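Local atomic coordinates of peroxisomal catalase A (Saccharomyces cerevisiae, PDB entry 1A4E), a protein that breaks down hydrogen peroxide to water and oxygen with a heme cofactor, and so probably protects the cell from the peroxide that peroxisomal oxidases generate. Residues F66-D71 with A79-I84; D70-I75 with P292-G297; T119-L124 with T322-E327; Q216-T221 with Y263-T268; P258-Y263 with G297-N302. All blocks are in the same frame, centred on the assembly; numbering follows the deposited sequence.

In the fold
All five contacts lie in the antiparallel beta-barrel of the catalase fold or in loops at its rim. Contacts 4 and 5 pair three strands, 212-221, 259-267 and 294-303, and share Tyr263. Contact 2 meets contact 5 at Gly297 and contact 1 at Asp70 and Asp71, contacts 1 and 2 being about 9 Å apart between centres. Contact 3 touches contact 1: Glu121 OE1 is 3.0 Å from Ala79 N, and Met80 packs on Leu124. In contact 4 the Gln216 side chain is about 10 Å from heme and that of Val217 about 12 Å from that of the active-site Asn129; the side chains of Leu301 (contact 5) and Leu124 (contact 3) lie about 12 and 13 Å from heme.

Contact 1 (F66-D71 with A79-I84); sequences FEVTDD and AMFSKI
Phe66 sends its ring from strand 59-68 onto two side chains of the short 3-10 segment 79-81, Met80 and Phe81. With CG anti to the backbone N (chi1 172°), the ring reaches across until its CD2 is 3.7 Å from the Met80 methyl CE and its CZ is 3.7 Å from CE1 of Phe81. The two phenyl planes stand 75° apart, and the Phe66 CZ arrives at the edge of the Phe81 ring, in its plane. Met80 covers one face of that same ring with its CG, 3.9 Å above the plane. An alanine in place of Phe66 would probably open a gap at the Phe81 edge and leave the Met80 methyl freer to turn.

Val68, the last residue of the strand, also points at the loop: its CG2 lies 3.2 Å from Met80 O and its CB 3.3 Å from Lys83 O. Residues 69-86 connect the antiparallel barrel strands 59-68 and 87-95, a long loop that folds back against the end of the first strand. At the far end of that loop, Gly85 and Lys86 bond to the Val68 backbone.

No direct hydrogen bond crosses between the two segments. One water instead donates to Asp70 O and to Phe81 O, tying the two backbones. At Asp71 the backbone N meets the tip of Ile84, whose CD1 is 3.8 Å away.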
# COMPACT_ATOMS: atom_id res chain seq x y z
N PHE B 66 -25.54 13.10 20.98
CA PHE B 66 -25.93 14.48 20.90
C PHE B 66 -27.43 14.47 21.14
O PHE B 66 -28.15 13.64 20.60
CB PHE B 66 -25.64 15.06 19.51
CG PHE B 66 -26.22 16.46 19.30
CD1 PHE B 66 -25.55 17.58 19.80
CD2 PHE B 66 -27.42 16.61 18.61
CE1 PHE B 66 -26.10 18.86 19.62
CE2 PHE B 66 -27.96 17.89 18.43
CZ PHE B 66 -27.30 19.01 18.93
N GLU B 67 -27.93 15.40 21.97
CA GLU B 67 -29.35 15.53 22.23
C GLU B 67 -29.78 16.95 21.89
O GLU B 67 -29.13 17.90 22.32
CB GLU B 67 -29.65 15.25 23.69
CG GLU B 67 -31.15 15.12 23.95
CD GLU B 67 -31.53 14.88 25.40
OE1 GLU B 67 -31.08 13.90 25.99
OE2 GLU B 67 -32.28 15.68 25.95
N VAL B 68 -30.85 17.14 21.11
CA VAL B 68 -31.37 18.47 20.81
C VAL B 68 -32.12 18.96 22.04
O VAL B 68 -32.94 18.23 22.60
CB VAL B 68 -32.34 18.42 19.61
CG1 VAL B 68 -32.86 19.82 19.30
CG2 VAL B 68 -31.63 17.86 18.39
N THR B 69 -31.84 20.17 22.52
CA THR B 69 -32.58 20.70 23.66
C THR B 69 -33.33 21.98 23.30
O THR B 69 -34.23 22.40 24.02
CB THR B 69 -31.61 20.97 24.85
OG1 THR B 69 -30.60 21.87 24.44
CG2 THR B 69 -31.00 19.67 25.34
N ASP B 70 -32.99 22.62 22.18
CA ASP B 70 -33.65 23.84 21.75
C ASP B 70 -33.91 23.83 20.26
O ASP B 70 -33.16 23.24 19.47
CB ASP B 70 -32.82 25.07 22.06
CG ASP B 70 -32.51 25.25 23.54
OD1 ASP B 70 -31.56 24.63 23.99
OD2 ASP B 70 -33.21 26.00 24.22
N ASP B 71 -34.98 24.53 19.87
CA ASP B 71 -35.34 24.61 18.47
C ASP B 71 -34.44 25.55 17.69
O ASP B 71 -34.25 26.70 18.08
CB ASP B 71 -36.79 25.09 18.36
CG ASP B 71 -37.28 25.06 16.92
OD1 ASP B 71 -37.16 24.02 16.28
OD2 ASP B 71 -37.78 26.07 16.43
N ALA B 79 -31.97 16.78 9.63
CA ALA B 79 -32.79 15.86 10.41
C ALA B 79 -32.33 15.63 11.84
O ALA B 79 -33.18 15.44 12.71
CB ALA B 79 -32.85 14.51 9.73
N MET B 80 -31.03 15.69 12.14
CA MET B 80 -30.56 15.49 13.50
C MET B 80 -31.06 16.57 14.46
O MET B 80 -31.13 16.34 15.66
CB MET B 80 -29.04 15.43 13.53
CG MET B 80 -28.29 16.70 13.18
SD MET B 80 -26.49 16.50 13.34
CE MET B 80 -26.27 16.29 15.08
N PHE B 81 -31.44 17.73 13.92
CA PHE B 81 -31.95 18.84 14.71
C PHE B 81 -33.48 18.95 14.67
O PHE B 81 -34.02 19.79 15.36
CB PHE B 81 -31.38 20.16 14.20
CG PHE B 81 -29.87 20.31 14.25
CD1 PHE B 81 -29.17 20.00 15.42
CD2 PHE B 81 -29.19 20.78 13.13
CE1 PHE B 81 -27.78 20.17 15.46
CE2 PHE B 81 -27.81 20.95 13.18
CZ PHE B 81 -27.10 20.65 14.34
N SER B 82 -34.21 18.09 13.94
CA SER B 82 -35.64 18.27 13.74
C SER B 82 -36.61 18.24 14.91
O SER B 82 -37.67 18.85 14.79
CB SER B 82 -36.13 17.25 12.72
OG SER B 82 -35.96 15.93 13.18
N LYS B 83 -36.33 17.57 16.03
CA LYS B 83 -37.24 17.53 17.17
C LYS B 83 -36.43 17.69 18.45
O LYS B 83 -35.28 17.26 18.53
CB LYS B 83 -38.00 16.20 17.33
CG LYS B 83 -38.87 15.66 16.19
CD LYS B 83 -38.08 14.64 15.33
CE LYS B 83 -38.91 13.98 14.21
NZ LYS B 83 -38.16 12.92 13.56
N ILE B 84 -37.02 18.31 19.47
CA ILE B 84 -36.38 18.48 20.77
C ILE B 84 -36.41 17.15 21.51
O ILE B 84 -37.44 16.48 21.63
CB ILE B 84 -37.10 19.60 21.58
CG1 ILE B 84 -36.84 20.92 20.87
CG2 ILE B 84 -36.61 19.67 23.03
CD1 ILE B 84 -37.39 22.18 21.57
O HOH W 1 -34.11 22.00 16.86

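Contact 2 (D70-I75 with P292-G297)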
# COMPACT_ATOMS: atom_id res chain seq x y z
N ASP B 70 -32.99 22.62 22.18
CA ASP B 70 -33.65 23.84 21.75
C ASP B 70 -33.91 23.83 20.26
O ASP B 70 -33.16 23.24 19.47
CB ASP B 70 -32.82 25.07 22.06
CG ASP B 70 -32.51 25.25 23.54
OD1 ASP B 70 -31.56 24.63 23.99
OD2 ASP B 70 -33.21 26.00 24.22
N ASP B 71 -34.98 24.53 19.87
CA ASP B 71 -35.34 24.61 18.47
C ASP B 71 -34.44 25.55 17.69
O ASP B 71 -34.25 26.70 18.08
CB ASP B 71 -36.79 25.09 18.36
CG ASP B 71 -37.28 25.06 16.92
OD1 ASP B 71 -37.16 24.02 16.28
OD2 ASP B 71 -37.78 26.07 16.43
N ILE B 72 -33.82 25.01 16.63
CA ILE B 72 -33.06 25.79 15.67
C ILE B 72 -33.49 25.38 14.27
O ILE B 72 -32.74 25.58 13.32
CB ILE B 72 -31.50 25.61 15.75
CG1 ILE B 72 -31.06 24.15 15.62
CG2 ILE B 72 -31.01 26.26 17.05
CD1 ILE B 72 -29.59 24.08 15.16
N THR B 73 -34.71 24.84 14.10
CA THR B 73 -35.18 24.45 12.77
C THR B 73 -35.37 25.63 11.79
O THR B 73 -35.47 25.44 10.57
CB THR B 73 -36.50 23.66 12.89
OG1 THR B 73 -37.46 24.49 13.53
CG2 THR B 73 -36.29 22.34 13.62
N ASP B 74 -35.39 26.85 12.32
CA ASP B 74 -35.44 28.08 11.52
C ASP B 74 -34.06 28.43 10.97
O ASP B 74 -33.93 29.20 10.01
CB ASP B 74 -35.96 29.25 12.37
CG ASP B 74 -35.20 29.50 13.68
OD1 ASP B 74 -35.21 28.62 14.54
OD2 ASP B 74 -34.61 30.56 13.82
N ILE B 75 -33.00 27.90 11.58
CA ILE B 75 -31.65 28.11 11.09
C ILE B 75 -31.18 26.92 10.23
O ILE B 75 -30.64 27.10 9.14
CB ILE B 75 -30.68 28.31 12.31
CG1 ILE B 75 -31.15 29.46 13.20
CG2 ILE B 75 -29.27 28.58 11.78
CD1 ILE B 75 -31.20 30.87 12.56
N PRO B 292 -24.90 36.93 19.78
CA PRO B 292 -24.91 36.16 21.02
C PRO B 292 -24.93 34.65 20.78
O PRO B 292 -25.20 34.17 19.68
CB PRO B 292 -26.14 36.65 21.74
CG PRO B 292 -26.67 37.80 20.93
CD PRO B 292 -26.23 37.47 19.53
N LEU B 293 -24.64 33.85 21.82
CA LEU B 293 -24.68 32.41 21.69
C LEU B 293 -26.10 31.92 21.84
O LEU B 293 -26.76 32.19 22.84
CB LEU B 293 -23.79 31.75 22.75
CG LEU B 293 -22.30 32.07 22.76
CD1 LEU B 293 -21.59 31.14 23.72
CD2 LEU B 293 -21.72 31.89 21.37
N ARG B 294 -26.60 31.27 20.79
CA ARG B 294 -27.93 30.69 20.80
C ARG B 294 -27.78 29.21 21.10
O ARG B 294 -26.92 28.55 20.50
CB ARG B 294 -28.55 30.92 19.43
CG ARG B 294 -29.92 30.30 19.30
CD ARG B 294 -30.55 30.65 17.98
NE ARG B 294 -31.78 29.89 17.86
CZ ARG B 294 -32.61 30.07 16.85
NH1 ARG B 294 -32.38 30.95 15.89
NH2 ARG B 294 -33.72 29.34 16.79
N ARG B 295 -28.56 28.62 22.02
CA ARG B 295 -28.37 27.23 22.39
C ARG B 295 -29.03 26.21 21.46
O ARG B 295 -30.12 26.41 20.94
CB ARG B 295 -28.87 27.04 23.83
CG ARG B 295 -28.52 25.69 24.46
CD ARG B 295 -28.64 25.68 25.98
NE ARG B 295 -29.80 26.43 26.43
CZ ARG B 295 -30.94 25.86 26.80
NH1 ARG B 295 -31.11 24.54 26.79
NH2 ARG B 295 -31.96 26.64 27.13
N VAL B 296 -28.31 25.11 21.22
CA VAL B 296 -28.75 24.05 20.32
C VAL B 296 -29.01 22.74 21.07
O VAL B 296 -30.12 22.21 20.99
CB VAL B 296 -27.70 23.80 19.22
CG1 VAL B 296 -28.25 22.78 18.23
CG2 VAL B 296 -27.38 25.09 18.50
N GLY B 297 -28.01 22.21 21.78
CA GLY B 297 -28.18 20.93 22.45
C GLY B 297 -26.99 20.49 23.28
O GLY B 297 -26.22 21.33 23.73
O HOH W 2 -32.29 27.86 20.31
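Asp70 meets strand 294-303 at a classic beta bulge, where Val296 and Gly297 both face Val262 of the next strand. Its backbone N donates to Val296 O at 3.1 Å. The Asp70 side chain answers the neighbouring arginine: OD1 lies 2.8 Å from Arg295 NH1 in a salt bridge, but the carboxylate sits over a face of the guanidinium, the planes 87° apart, and no N-H points at it. The attraction is therefore one of charge alone.

Arg294 behaves quite differently. Its extended chain reaches the 70-75 loop tip to tip with Asp74, NH2 donating to OD1 at 2.8 Å and NH1 to OD2 at 3.1 Å, a two-oxygen grip that the near-coplanarity of the flat groups (27°) allows. The Asp74 CG, between the backbone N and the carbonyl carbon (chi1 54°), brings the carboxylate round to the Arg294 side. NH2 also donates to Asp71 O at 3.0 Å, and a water bound by Arg294 NE donates to Asp71 O and Arg295 O, which further fixes the guanidinium. Ile75 CG1 lies 3.3 Å from Arg294 NH1, and Ile72 packs its CD1 on Val296 CG1 at 3.6 Å, the apolar side of the contact, with Phe81 touching both.

The loop leaving strand 59-68 is thus pinned to the adjacent antiparallel strand of the catalase barrel by an end-on, two-nitrogen arginine-aspartate salt bridge beside a beta bulge.

Contact 3 (T119-L124 with T322-E327); sequences TEEGNL and TVPYQE
A type I turn from Thr119 to Gly122 lies against a type II turn from Val323 to Gln326, and no hydrogen bond passes between them. Val323 fills the junction: its CG1 sits 3.4 Å from Thr119 OG1 and 3.5 Å from Gly122 O, while CG2 meets Leu124 CG at 3.9 Å, the two side chains crossing at about a right angle. Thr119 OG1 is gripped from within its own turn, donating to Gly122 O at 2.6 Å and accepting from Glu121 N in an ST turn. Glu121 lays its carboxylate carbon CD 3.5 Å from Pro324 CG, its two oxygens held by Ala79 N and Gln399. Beyond Val323, Leu124 CD2 approaches Gln326 OE1 at 3.9 Å; the NE2 of that amide is bonded to Ser78.

Asn14 of the second subunit donates to Glu121 O and Asn123 O. The first turn closes the hairpin of strands 112-119 and 122-129, and the second leads into strand 326-328, which pairs with strand 203-206.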
# COMPACT_ATOMS: atom_id res chain seq x y z
N THR B 119 -26.15 10.25 11.68
CA THR B 119 -27.51 10.72 11.46
C THR B 119 -28.24 9.92 10.37
O THR B 119 -27.64 9.15 9.62
CB THR B 119 -27.51 12.24 11.09
OG1 THR B 119 -27.41 12.34 9.68
CG2 THR B 119 -26.36 13.03 11.72
N GLU B 120 -29.56 10.13 10.26
CA GLU B 120 -30.40 9.46 9.27
C GLU B 120 -30.14 9.95 7.85
O GLU B 120 -30.70 9.41 6.90
CB GLU B 120 -31.86 9.70 9.54
CG GLU B 120 -32.26 9.44 10.97
CD GLU B 120 -33.43 10.30 11.40
OE1 GLU B 120 -33.35 11.53 11.26
OE2 GLU B 120 -34.41 9.74 11.88
N GLU B 121 -29.34 11.02 7.70
CA GLU B 121 -28.95 11.55 6.40
C GLU B 121 -27.46 11.37 6.18
O GLU B 121 -26.79 12.15 5.50
CB GLU B 121 -29.30 13.03 6.35
CG GLU B 121 -30.79 13.33 6.50
CD GLU B 121 -31.12 14.81 6.63
OE1 GLU B 121 -30.42 15.54 7.35
OE2 GLU B 121 -32.08 15.24 6.01
N GLY B 122 -26.90 10.33 6.79
CA GLY B 122 -25.49 10.03 6.69
C GLY B 122 -24.70 10.57 7.86
O GLY B 122 -25.23 11.18 8.78
N ASN B 123 -23.40 10.33 7.82
CA ASN B 123 -22.54 10.83 8.86
C ASN B 123 -22.24 12.31 8.70
O ASN B 123 -22.23 12.88 7.60
CB ASN B 123 -21.26 9.99 8.87
CG ASN B 123 -21.50 8.58 9.38
OD1 ASN B 123 -22.57 8.23 9.88
ND2 ASN B 123 -20.51 7.70 9.27
N LEU B 124 -22.02 12.95 9.85
CA LEU B 124 -21.68 14.36 9.90
C LEU B 124 -20.42 14.46 10.76
O LEU B 124 -20.41 13.97 11.88
CB LEU B 124 -22.81 15.15 10.55
CG LEU B 124 -23.04 16.67 10.46
CD1 LEU B 124 -23.32 17.11 11.87
CD2 LEU B 124 -21.86 17.45 9.89
N THR B 322 -20.64 15.70 5.52
CA THR B 322 -21.64 16.62 6.01
C THR B 322 -23.02 16.19 5.57
O THR B 322 -23.17 15.56 4.53
CB THR B 322 -21.31 18.04 5.50
OG1 THR B 322 -22.27 18.89 6.10
CG2 THR B 322 -21.33 18.18 3.98
N VAL B 323 -24.03 16.52 6.36
CA VAL B 323 -25.40 16.19 6.00
C VAL B 323 -26.05 17.34 5.23
O VAL B 323 -25.52 18.45 5.23
CB VAL B 323 -26.22 15.87 7.28
CG1 VAL B 323 -25.66 14.58 7.89
CG2 VAL B 323 -26.19 17.03 8.27
N PRO B 324 -27.19 17.13 4.54
CA PRO B 324 -27.99 18.20 3.96
C PRO B 324 -28.28 19.34 4.92
O PRO B 324 -28.46 19.13 6.12
CB PRO B 324 -29.23 17.49 3.46
CG PRO B 324 -29.16 16.08 3.97
CD PRO B 324 -27.67 15.84 4.07
N TYR B 325 -28.29 20.55 4.33
CA TYR B 325 -28.52 21.85 4.97
C TYR B 325 -27.33 22.38 5.76
O TYR B 325 -27.43 23.45 6.36
CB TYR B 325 -29.75 21.80 5.91
CG TYR B 325 -31.03 21.41 5.18
CD1 TYR B 325 -31.70 22.32 4.35
CD2 TYR B 325 -31.52 20.10 5.30
CE1 TYR B 325 -32.84 21.92 3.64
CE2 TYR B 325 -32.66 19.70 4.61
CZ TYR B 325 -33.31 20.62 3.78
OH TYR B 325 -34.41 20.20 3.08
N GLN B 326 -26.20 21.66 5.76
CA GLN B 326 -24.96 22.13 6.37
C GLN B 326 -23.87 22.06 5.32
O GLN B 326 -23.55 21.00 4.79
CB GLN B 326 -24.56 21.28 7.55
CG GLN B 326 -25.50 21.43 8.72
CD GLN B 326 -25.11 20.59 9.92
OE1 GLN B 326 -23.99 20.63 10.40
NE2 GLN B 326 -26.04 19.81 10.45
N GLU B 327 -23.36 23.24 4.98
CA GLU B 327 -22.34 23.38 3.96
C GLU B 327 -21.18 24.24 4.44
O GLU B 327 -21.25 24.91 5.46
CB GLU B 327 -22.96 23.99 2.71
CG GLU B 327 -23.68 22.99 1.80
CD GLU B 327 -22.76 21.98 1.13
OE1 GLU B 327 -21.89 22.38 0.35
OE2 GLU B 327 -22.89 20.78 1.35

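Contact 4 (Q216-T221 with Y263-T268); sequences QVHIKT and YIQTMT
His218 and Gln265 meet diagonally across two antiparallel strands: His218 NE2 donates to Gln265 OE1 at 3.0 Å. The oxygen lies close to the imidazole plane, yet the donor stands 59° above the amide plane, so the bond is not on a lone pair of OE1. On the same face Lys220 crosses Tyr263, its CG 3.7 Å from ring atom CD1. The other face carries Val217 and Ile264, which touch CG2 to CG2 at 4.0 Å.

The backbone sets this register. His218 and Tyr263 form a hydrogen-bonded pair (His218 N to Tyr263 O 2.9 Å, Tyr263 N to His218 O 2.8 Å), and so do Gln216 and Gln265. A water donates to Gln265 OE1 at 2.7 Å and to Gln216 OE1, giving the Gln265 oxygen a second donor, while Gln265 NE2 is held by Trp286 O and Phe291 O and Gln216 NE2 by Thr202 OG1. A leucine in place of His218 would probably leave Gln265 OE1 with the water but without its ring donor.

Further out, Val217 packs on Trp126 and Tyr128 of strand 122-129 across the barrel interior. Strand 259-267, flanked here by strand 212-221, has strand 294-303 along its other edge.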
# COMPACT_ATOMS: atom_id res chain seq x y z
N GLN B 216 -21.18 30.01 13.34
CA GLN B 216 -19.97 29.56 14.03
C GLN B 216 -20.44 28.78 15.24
O GLN B 216 -21.38 29.18 15.94
CB GLN B 216 -19.10 30.72 14.47
CG GLN B 216 -18.43 31.25 13.22
CD GLN B 216 -17.05 31.85 13.40
OE1 GLN B 216 -16.49 31.89 14.49
NE2 GLN B 216 -16.47 32.31 12.31
N VAL B 217 -19.84 27.60 15.47
CA VAL B 217 -20.29 26.70 16.53
C VAL B 217 -19.35 26.70 17.73
O VAL B 217 -18.13 26.72 17.61
CB VAL B 217 -20.46 25.28 15.93
CG1 VAL B 217 -21.16 24.38 16.93
CG2 VAL B 217 -21.31 25.31 14.66
N HIS B 218 -19.97 26.70 18.92
CA HIS B 218 -19.26 26.70 20.19
C HIS B 218 -19.72 25.50 21.00
O HIS B 218 -20.91 25.32 21.23
CB HIS B 218 -19.57 27.98 20.99
CG HIS B 218 -19.07 29.26 20.35
ND1 HIS B 218 -18.04 30.00 20.72
CD2 HIS B 218 -19.63 29.84 19.23
CE1 HIS B 218 -17.94 31.00 19.88
NE2 HIS B 218 -18.90 30.89 18.99
N ILE B 219 -18.79 24.66 21.43
CA ILE B 219 -19.10 23.48 22.22
C ILE B 219 -18.44 23.74 23.57
O ILE B 219 -17.24 23.56 23.78
CB ILE B 219 -18.53 22.22 21.50
CG1 ILE B 219 -19.10 22.08 20.09
CG2 ILE B 219 -18.92 20.98 22.29
CD1 ILE B 219 -18.70 20.80 19.34
N LYS B 220 -19.25 24.23 24.51
CA LYS B 220 -18.78 24.66 25.82
C LYS B 220 -18.81 23.58 26.88
O LYS B 220 -19.86 22.99 27.13
CB LYS B 220 -19.63 25.83 26.29
CG LYS B 220 -19.69 27.04 25.37
CD LYS B 220 -18.33 27.69 25.24
CE LYS B 220 -18.46 29.19 25.15
NZ LYS B 220 -19.14 29.73 26.32
N THR B 221 -17.69 23.33 27.57
CA THR B 221 -17.66 22.32 28.61
C THR B 221 -18.50 22.63 29.85
O THR B 221 -18.41 23.70 30.45
CB THR B 221 -16.19 22.05 29.00
OG1 THR B 221 -16.26 21.14 30.09
CG2 THR B 221 -15.39 23.28 29.39
N TYR B 263 -23.69 25.63 21.23
CA TYR B 263 -24.29 26.91 20.91
C TYR B 263 -23.84 27.32 19.52
O TYR B 263 -22.86 26.79 19.00
CB TYR B 263 -23.84 28.06 21.81
CG TYR B 263 -24.10 27.89 23.29
CD1 TYR B 263 -23.14 27.29 24.11
CD2 TYR B 263 -25.29 28.37 23.84
CE1 TYR B 263 -23.37 27.14 25.47
CE2 TYR B 263 -25.53 28.23 25.21
CZ TYR B 263 -24.57 27.61 26.01
OH TYR B 263 -24.82 27.45 27.35
N ILE B 264 -24.57 28.25 18.88
CA ILE B 264 -24.15 28.81 17.61
C ILE B 264 -24.30 30.33 17.62
O ILE B 264 -25.07 30.91 18.40
CB ILE B 264 -24.97 28.27 16.40
CG1 ILE B 264 -26.46 28.52 16.57
CG2 ILE B 264 -24.65 26.78 16.23
CD1 ILE B 264 -27.29 28.19 15.32
N GLN B 265 -23.53 30.99 16.76
CA GLN B 265 -23.65 32.41 16.48
C GLN B 265 -24.10 32.45 15.03
O GLN B 265 -23.51 31.79 14.17
CB GLN B 265 -22.34 33.14 16.55
CG GLN B 265 -21.79 33.37 17.94
CD GLN B 265 -20.41 33.98 17.87
OE1 GLN B 265 -19.50 33.35 17.35
NE2 GLN B 265 -20.19 35.21 18.35
N THR B 266 -25.19 33.17 14.75
CA THR B 266 -25.65 33.31 13.38
C THR B 266 -25.48 34.73 12.90
O THR B 266 -25.31 35.67 13.68
CB THR B 266 -27.11 32.88 13.26
OG1 THR B 266 -27.87 33.61 14.20
CG2 THR B 266 -27.27 31.40 13.50
N MET B 267 -25.53 34.87 11.58
CA MET B 267 -25.27 36.13 10.91
C MET B 267 -25.81 36.05 9.49
O MET B 267 -25.68 35.02 8.84
CB MET B 267 -23.77 36.35 10.89
CG MET B 267 -23.37 37.69 10.36
SD MET B 267 -21.59 37.84 10.13
CE MET B 267 -21.10 37.95 11.83
N THR B 268 -26.42 37.12 8.98
CA THR B 268 -26.86 37.15 7.59
C THR B 268 -25.74 37.67 6.69
O THR B 268 -24.68 38.09 7.15
CB THR B 268 -28.12 38.03 7.44
OG1 THR B 268 -27.79 39.36 7.83
CG2 THR B 268 -29.28 37.48 8.25
O HOH W 3 -16.94 33.64 16.62

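Contact 5 (P258-Y263 with G297-N302)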
# COMPACT_ATOMS: atom_id res chain seq x y z
N PRO B 258 -18.63 13.18 30.90
CA PRO B 258 -18.43 14.57 30.51
C PRO B 258 -19.47 15.07 29.53
O PRO B 258 -19.87 14.34 28.61
CB PRO B 258 -17.02 14.58 29.97
CG PRO B 258 -16.87 13.21 29.36
CD PRO B 258 -17.55 12.33 30.39
N SER B 259 -19.96 16.28 29.73
CA SER B 259 -20.89 16.85 28.77
C SER B 259 -20.48 18.26 28.38
O SER B 259 -19.71 18.95 29.04
CB SER B 259 -22.31 16.84 29.34
OG SER B 259 -22.37 17.49 30.60
N TRP B 260 -20.98 18.65 27.21
CA TRP B 260 -20.71 19.95 26.63
C TRP B 260 -22.04 20.49 26.14
O TRP B 260 -22.92 19.73 25.73
CB TRP B 260 -19.76 19.82 25.44
CG TRP B 260 -18.31 19.47 25.75
CD1 TRP B 260 -17.35 20.45 25.78
CD2 TRP B 260 -17.79 18.23 26.05
NE1 TRP B 260 -16.23 19.86 26.11
CE2 TRP B 260 -16.44 18.54 26.27
CE3 TRP B 260 -18.22 16.90 26.17
CZ2 TRP B 260 -15.51 17.56 26.62
CZ3 TRP B 260 -17.30 15.92 26.51
CH2 TRP B 260 -15.95 16.25 26.74
N THR B 261 -22.25 21.81 26.22
CA THR B 261 -23.45 22.43 25.67
C THR B 261 -23.04 23.06 24.35
O THR B 261 -22.03 23.75 24.26
CB THR B 261 -23.99 23.50 26.64
OG1 THR B 261 -24.25 22.84 27.86
CG2 THR B 261 -25.27 24.13 26.16
N VAL B 262 -23.81 22.80 23.29
CA VAL B 262 -23.56 23.31 21.96
C VAL B 262 -24.36 24.59 21.71
O VAL B 262 -25.57 24.64 21.93
CB VAL B 262 -23.92 22.22 20.93
CG1 VAL B 262 -23.60 22.69 19.52
CG2 VAL B 262 -23.14 20.95 21.22
N TYR B 263 -23.69 25.63 21.23
CA TYR B 263 -24.29 26.91 20.91
C TYR B 263 -23.84 27.32 19.52
O TYR B 263 -22.86 26.79 19.00
CB TYR B 263 -23.84 28.06 21.81
CG TYR B 263 -24.10 27.89 23.29
CD1 TYR B 263 -23.14 27.29 24.11
CD2 TYR B 263 -25.29 28.37 23.84
CE1 TYR B 263 -23.37 27.14 25.47
CE2 TYR B 263 -25.53 28.23 25.21
CZ TYR B 263 -24.57 27.61 26.01
OH TYR B 263 -24.82 27.45 27.35
N GLY B 297 -28.01 22.21 21.78
CA GLY B 297 -28.18 20.93 22.45
C GLY B 297 -26.99 20.49 23.28
O GLY B 297 -26.22 21.33 23.73
N LYS B 298 -26.83 19.18 23.49
CA LYS B 298 -25.77 18.64 24.35
C LYS B 298 -24.99 17.51 23.71
O LYS B 298 -25.55 16.74 22.94
CB LYS B 298 -26.29 18.02 25.65
CG LYS B 298 -27.35 18.76 26.43
CD LYS B 298 -27.00 18.83 27.91
CE LYS B 298 -25.76 19.71 28.14
NZ LYS B 298 -25.78 20.27 29.48
N ILE B 299 -23.71 17.39 24.05
CA ILE B 299 -22.93 16.22 23.68
C ILE B 299 -22.54 15.58 25.02
O ILE B 299 -21.92 16.22 25.85
CB ILE B 299 -21.68 16.63 22.87
CG1 ILE B 299 -22.12 17.11 21.49
CG2 ILE B 299 -20.70 15.45 22.76
CD1 ILE B 299 -20.98 17.65 20.60
N VAL B 300 -22.96 14.33 25.27
CA VAL B 300 -22.56 13.58 26.45
C VAL B 300 -21.70 12.41 25.97
O VAL B 300 -22.06 11.73 25.01
CB VAL B 300 -23.79 13.02 27.22
CG1 VAL B 300 -23.34 12.32 28.50
CG2 VAL B 300 -24.75 14.13 27.56
N LEU B 301 -20.53 12.18 26.57
CA LEU B 301 -19.73 11.02 26.22
C LEU B 301 -19.85 10.04 27.38
O LEU B 301 -19.40 10.30 28.50
CB LEU B 301 -18.27 11.43 26.00
CG LEU B 301 -17.98 12.40 24.85
CD1 LEU B 301 -16.49 12.65 24.82
CD2 LEU B 301 -18.43 11.84 23.52
N ASN B 302 -20.48 8.90 27.11
CA ASN B 302 -20.81 7.95 28.15
C ASN B 302 -20.39 6.51 27.91
O ASN B 302 -20.83 5.61 28.63
CB ASN B 302 -22.32 8.01 28.38
CG ASN B 302 -23.18 7.57 27.19
OD1 ASN B 302 -22.72 7.31 26.08
ND2 ASN B 302 -24.48 7.49 27.44
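Trp260 and Leu301 come together on the inner face of the catalase beta-barrel, where strands 259-267 and 294-303 run antiparallel. The indole tips obliquely against the leucine, its CZ3 3.8 Å from Leu301 CD1; with CG anti to the carbonyl carbon (chi1 -71°), the six-membered ring leans along the strand, and Ile299 O lies at its edge, in plane. Further along the same face Val262 crosses Ile299, CG2 to CG1 at 4.0 Å. Phe113 meets the indole edge-to-face and Phe66 packs on Val262 and Ile299.

Between the side chains the backbone ladder is regular: Trp260 N donates to Ile299 O at 2.9 Å, Ile299 N to Trp260 O at 3.0 Å, and Leu301 N to Pro258 O. At Gly297 it is uneven, with Val262 N to Gly297 O at 2.9 Å but only a weak return bond to Val262 O.

The other face is more polar. Ser259, Thr261 and Lys298 all turn to Asp222: both hydroxyls bond to its carboxylate, and the bent lysine chain brings NZ into a salt bridge with OD2, while the same NZ makes a weak bond, 3.4 Å long, to Thr261 OG1.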